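PDB 5Y2A: insect group II chitinase from Ostrinia furnacalis, which probably cleaves the beta-1,4-glycosidic bonds of chitin, as a chitinase of glycoside hydrolase family 18 at work in an insect. Local coordinates for residues Q143-L148 / P181-N186. Sequence-based numbering, arbitrary orientation.
Sequences QGFADL and PALSMN
Ala182, whose methyl faces the helix of Ala146, has its carbonyl oxygen gripped twice by Asn186. The backbone N of Asn186 gives the ordinary helical bond to Ala182 O, at 3.0 Å, while ND2 of the Asn186 side chain folds back onto Ala182 O at 2.9 Å with an N-H...O angle of 153°. The two donors come from opposite faces of the carbonyl plane, ND2 tilted from it, and this ties the Asn186 amide back to its own helix in its last turn. No hydrogen bond spans the two segments; what joins them is a small hydrocarbon contact burying 133 Å² in all. At its heart is Leu183: with its CG anti to the carbonyl carbon (chi1 -64°), it sends CD2 to Phe145 CE2 at 4.1 Å. The same CD2 lies 4.5 Å from Ala146 CA, so one methyl group meets both the ring and the backbone of 143-148. The Leu183 and Phe145 side chains run across each other at about a right angle, and the methyl meets the ring obliquely. Beside them, the methyl carbons Ala146 CB and Ala182 CB stand 4.6 Å apart, and the backbones come nearest at Ala146 CA and Leu183 CA, 6.6 Å apart. Within 143-148 and away from the contact, Gln143 NE2 bonds Asp147 OD2 one turn on, at 2.7 Å, nearly in line with the C-O bond and in the plane of the Gln143 amide. Arg153 reaches from helix 141-159 to Asn186 O, adding a polar tie beyond the apolar patch. In the TIM barrel of this family, helix 141-159 connects strands 119-123 and 162-167, and helix 180-186 precedes strand 189-192, so the contact joins two helices from successive strand connections, on the outside of the parallel barrel.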
loop_
_atom_site.group_PDB
_atom_site.type_symbol
_atom_site.label_atom_id
_atom_site.label_comp_id
_atom_site.label_asym_id
_atom_site.label_seq_id
_atom_site.Cartn_x
_atom_site.Cartn_y
_atom_site.Cartn_z
ATOM N N GLN A 143 -15.233 20.267 -17.177
ATOM C CA GLN A 143 -15.562 21.681 -17.164
ATOM C C GLN A 143 -15.463 22.265 -15.757
ATOM O O GLN A 143 -15.030 23.413 -15.590
ATOM C CB GLN A 143 -16.947 21.856 -17.793
ATOM C CG GLN A 143 -17.738 23.055 -17.353
ATOM C CD GLN A 143 -18.582 22.768 -16.129
ATOM O OE1 GLN A 143 -19.281 21.756 -16.064
ATOM N NE2 GLN A 143 -18.524 23.661 -15.152
ATOM N N GLY A 144 -15.829 21.490 -14.737
ATOM C CA GLY A 144 -15.657 21.957 -13.370
ATOM C C GLY A 144 -14.202 22.195 -13.010
ATOM O O GLY A 144 -13.872 23.175 -12.340
ATOM N N PHE A 145 -13.314 21.286 -13.424
ATOM C CA PHE A 145 -11.890 21.490 -13.166
ATOM C C PHE A 145 -11.369 22.725 -13.890
ATOM O O PHE A 145 -10.625 23.527 -13.312
ATOM C CB PHE A 145 -11.093 20.249 -13.573
ATOM C CG PHE A 145 -9.626 20.328 -13.232
ATOM C CD1 PHE A 145 -9.208 20.367 -11.908
ATOM C CD2 PHE A 145 -8.669 20.345 -14.234
ATOM C CE1 PHE A 145 -7.857 20.433 -11.594
ATOM C CE2 PHE A 145 -7.320 20.408 -13.925
ATOM C CZ PHE A 145 -6.917 20.450 -12.602
ATOM N N ALA A 146 -11.749 22.894 -15.160
ATOM C CA ALA A 146 -11.331 24.074 -15.911
ATOM C C ALA A 146 -11.806 25.354 -15.234
ATOM O O ALA A 146 -11.076 26.349 -15.191
ATOM C CB ALA A 146 -11.858 23.997 -17.343
ATOM N N ASP A 147 -13.033 25.348 -14.708
ATOM C CA ASP A 147 -13.546 26.525 -14.017
ATOM C C ASP A 147 -12.767 26.800 -12.734
ATOM O O ASP A 147 -12.461 27.958 -12.426
ATOM C CB ASP A 147 -15.034 26.342 -13.720
ATOM C CG ASP A 147 -15.895 26.456 -14.968
ATOM O OD1 ASP A 147 -15.443 27.085 -15.946
ATOM O OD2 ASP A 147 -17.011 25.897 -14.981
ATOM N N LEU A 148 -12.438 25.752 -11.971
ATOM C CA LEU A 148 -11.599 25.944 -10.791
ATOM C C LEU A 148 -10.274 26.594 -11.169
ATOM O O LEU A 148 -9.808 27.520 -10.494
ATOM C CB LEU A 148 -11.349 24.604 -10.089
ATOM C CG LEU A 148 -10.469 24.684 -8.838
ATOM C CD1 LEU A 148 -11.194 25.411 -7.705
ATOM C CD2 LEU A 148 -10.009 23.304 -8.382
ATOM N N PRO A 181 -6.956 23.476 -24.190
ATOM C CA PRO A 181 -6.679 24.899 -24.474
ATOM C C PRO A 181 -6.865 25.810 -23.270
ATOM O O PRO A 181 -6.066 26.735 -23.069
ATOM C CB PRO A 181 -7.675 25.228 -25.597
ATOM C CG PRO A 181 -7.952 23.926 -26.248
ATOM C CD PRO A 181 -7.951 22.925 -25.130
ATOM N N ALA A 182 -7.904 25.580 -22.465
ATOM C CA ALA A 182 -8.141 26.430 -21.303
ATOM C C ALA A 182 -7.054 26.251 -20.252
ATOM O O ALA A 182 -6.612 27.227 -19.635
ATOM C CB ALA A 182 -9.516 26.135 -20.704
ATOM N N LEU A 183 -6.622 25.007 -20.024
ATOM C CA LEU A 183 -5.578 24.756 -19.035
ATOM C C LEU A 183 -4.254 25.374 -19.468
ATOM O O LEU A 183 -3.562 26.006 -18.663
ATOM C CB LEU A 183 -5.435 23.252 -18.799
ATOM C CG LEU A 183 -6.697 22.627 -18.200
ATOM C CD1 LEU A 183 -6.573 21.116 -18.068
ATOM C CD2 LEU A 183 -7.014 23.266 -16.846
ATOM N N SER A 184 -3.883 25.186 -20.737
ATOM C CA SER A 184 -2.653 25.780 -21.250
ATOM C C SER A 184 -2.638 27.289 -21.031
ATOM O O SER A 184 -1.615 27.859 -20.630
ATOM C CB SER A 184 -2.493 25.438 -22.734
ATOM O OG SER A 184 -1.291 25.982 -23.253
ATOM N N MET A 185 -3.779 27.951 -21.250
ATOM C CA MET A 185 -3.820 29.405 -21.136
ATOM C C MET A 185 -3.760 29.861 -19.684
ATOM O O MET A 185 -3.149 30.892 -19.378
ATOM C CB MET A 185 -5.085 29.945 -21.798
ATOM C CG MET A 185 -5.144 31.464 -21.890
ATOM S SD MET A 185 -6.731 31.941 -22.579
ATOM C CE MET A 185 -7.803 31.368 -21.270
ATOM N N ASN A 186 -4.393 29.116 -18.776
ATOM C CA ASN A 186 -4.563 29.578 -17.404
ATOM C C ASN A 186 -3.494 29.072 -16.441
ATOM O O ASN A 186 -3.418 29.572 -15.313
ATOM C CB ASN A 186 -5.953 29.185 -16.888
ATOM C CG ASN A 186 -7.060 30.073 -17.453
ATOM O OD1 ASN A 186 -7.217 31.215 -17.036
ATOM N ND2 ASN A 186 -7.827 29.545 -18.393
#